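Local coordinates for protein epoxyqueuosine reductase (Streptococcus thermophilus, PDB 5D6S) that belongs to the epoxyqueuosine reductase (QueG) family and carries a cobalamin together with two iron-sulfur clusters in a single chain, at residues Q35-E40 with K141-L146. Sequence-based numbering, arbitrary orientation.
Sequences QKMAKE and KGIEKL
M37 reaches across from helix 30-40 and lays the end of its thioether over segment 141-146, where G142, I143 and L146 receive it. Its methyl CE does most of the touching: it lies 3.5 Å from CG1 of I143 and equally close to the carbonyl oxygen O of G142. The sulfur follows behind, with M37 SD 3.6 Å from G142 O, a van der Waals approach to the peptide rather than a hydrogen bond. With CG between the backbone N and the carbonyl carbon (chi1 57°) and the chain extended beyond it, M37 carries its methyl across the gap between the two segments, whose nearest CA atoms, those of M37 and G142, are 7.7 Å apart. Having no side chain, G142 lets the sulfur and methyl settle against its bare backbone. The M37 and I143 side chains cross at about a right angle, and I143, which is buried, also touches the loop residues F150 and L199. Packing is looser toward L146, an exposed residue whose CD1 stays 4.4 Å from M37 CE. Elsewhere around its circumference, helix 30-40 meets strand 45-50 through A38 and Q35. The contact thus joins two neighbouring helices of an alpha+beta arrangement in which helix 30-40 packs on the outermost strand, 45-50, of a four-stranded antiparallel sheet.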
loop_
_atom_site.group_PDB
_atom_site.type_symbol
_atom_site.label_atom_id
_atom_site.label_comp_id
_atom_site.label_asym_id
_atom_site.label_seq_id
_atom_site.Cartn_x
_atom_site.Cartn_y
_atom_site.Cartn_z
ATOM N N GLN A 35 25.922 -8.230 9.560
ATOM C CA GLN A 35 25.569 -6.883 10.034
ATOM C C GLN A 35 26.474 -5.809 9.426
ATOM O O GLN A 35 26.016 -4.735 9.053
ATOM C CB GLN A 35 25.631 -6.816 11.566
ATOM C CG GLN A 35 24.561 -7.634 12.281
ATOM C CD GLN A 35 24.683 -7.597 13.799
ATOM O OE1 GLN A 35 25.595 -6.983 14.344
ATOM N NE2 GLN A 35 23.760 -8.266 14.487
ATOM N N LYS A 36 27.757 -6.128 9.325
ATOM C CA LYS A 36 28.756 -5.232 8.743
ATOM C C LYS A 36 28.423 -4.907 7.272
ATOM O O LYS A 36 28.414 -3.729 6.879
ATOM C CB LYS A 36 30.181 -5.825 8.937
ATOM C CG LYS A 36 31.230 -5.511 7.873
ATOM C CD LYS A 36 31.649 -4.047 7.868
ATOM C CE LYS A 36 32.358 -3.657 6.569
ATOM N NZ LYS A 36 32.013 -2.262 6.154
ATOM N N MET A 37 28.131 -5.934 6.469
ATOM C CA MET A 37 27.799 -5.723 5.040
ATOM C C MET A 37 26.335 -5.290 4.808
ATOM O O MET A 37 26.012 -4.720 3.760
ATOM C CB MET A 37 28.183 -6.925 4.152
ATOM C CG MET A 37 27.576 -8.269 4.514
ATOM S SD MET A 37 28.405 -9.605 3.619
ATOM C CE MET A 37 27.857 -11.043 4.537
ATOM N N ALA A 38 25.469 -5.543 5.787
ATOM C CA ALA A 38 24.107 -5.063 5.728
ATOM C C ALA A 38 24.148 -3.549 5.621
ATOM O O ALA A 38 23.739 -2.983 4.598
ATOM C CB ALA A 38 23.303 -5.511 6.950
ATOM N N LYS A 39 24.652 -2.887 6.655
ATOM C CA LYS A 39 24.659 -1.417 6.655
ATOM C C LYS A 39 25.493 -0.882 5.481
ATOM O O LYS A 39 25.221 0.196 4.957
ATOM C CB LYS A 39 25.104 -0.835 8.020
ATOM C CG LYS A 39 26.598 -0.862 8.298
ATOM C CD LYS A 39 27.287 0.461 7.964
ATOM C CE LYS A 39 28.772 0.255 7.674
ATOM N NZ LYS A 39 29.429 1.511 7.226
ATOM N N GLU A 40 26.480 -1.663 5.058
ATOM C CA GLU A 40 27.266 -1.344 3.872
ATOM C C GLU A 40 26.370 -1.144 2.642
ATOM O O GLU A 40 26.575 -0.200 1.888
ATOM C CB GLU A 40 28.318 -2.446 3.630
ATOM C CG GLU A 40 28.886 -2.583 2.214
ATOM C CD GLU A 40 29.972 -1.569 1.908
ATOM O OE1 GLU A 40 29.771 -0.375 2.229
ATOM O OE2 GLU A 40 31.008 -1.974 1.330
ATOM N N LYS A 141 25.077 -12.799 -2.157
ATOM C CA LYS A 141 26.361 -12.926 -2.901
ATOM C C LYS A 141 27.546 -12.688 -1.962
ATOM O O LYS A 141 28.589 -13.319 -2.104
ATOM C CB LYS A 141 26.452 -11.973 -4.107
ATOM N N GLY A 142 27.371 -11.775 -1.009
ATOM C CA GLY A 142 28.390 -11.482 -0.001
ATOM C C GLY A 142 28.511 -12.520 1.099
ATOM O O GLY A 142 29.508 -12.530 1.825
ATOM N N ILE A 143 27.501 -13.380 1.231
ATOM C CA ILE A 143 27.554 -14.541 2.135
ATOM C C ILE A 143 28.091 -15.798 1.409
ATOM O O ILE A 143 28.738 -16.641 2.032
ATOM C CB ILE A 143 26.169 -14.829 2.775
ATOM C CG1 ILE A 143 25.806 -13.736 3.769
ATOM C CG2 ILE A 143 26.145 -16.165 3.522
ATOM C CD1 ILE A 143 24.377 -13.810 4.272
ATOM N N GLU A 144 27.810 -15.933 0.114
ATOM C CA GLU A 144 28.339 -17.047 -0.700
ATOM C C GLU A 144 29.845 -17.213 -0.496
ATOM O O GLU A 144 30.352 -18.335 -0.379
ATOM C CB GLU A 144 28.080 -16.814 -2.199
ATOM C CG GLU A 144 26.628 -16.935 -2.656
ATOM C CD GLU A 144 26.194 -18.366 -2.928
ATOM O OE1 GLU A 144 25.618 -18.625 -4.005
ATOM O OE2 GLU A 144 26.444 -19.241 -2.080
ATOM N N LYS A 145 30.542 -16.082 -0.450
ATOM C CA LYS A 145 31.993 -16.043 -0.267
ATOM C C LYS A 145 32.460 -16.556 1.095
ATOM O O LYS A 145 33.429 -17.305 1.178
ATOM C CB LYS A 145 32.497 -14.609 -0.413
ATOM C CG LYS A 145 32.295 -14.012 -1.788
ATOM C CD LYS A 145 32.350 -12.505 -1.692
ATOM C CE LYS A 145 32.399 -11.883 -3.068
ATOM N NZ LYS A 145 32.424 -10.405 -2.942
ATOM N N LEU A 146 31.777 -16.134 2.154
ATOM C CA LEU A 146 32.220 -16.393 3.528
ATOM C C LEU A 146 31.702 -17.698 4.144
ATOM O O LEU A 146 31.747 -17.852 5.356
ATOM C CB LEU A 146 31.814 -15.225 4.438
ATOM C CG LEU A 146 32.088 -13.793 3.959
ATOM C CD1 LEU A 146 31.855 -12.806 5.099
ATOM C CD2 LEU A 146 33.493 -13.626 3.386
#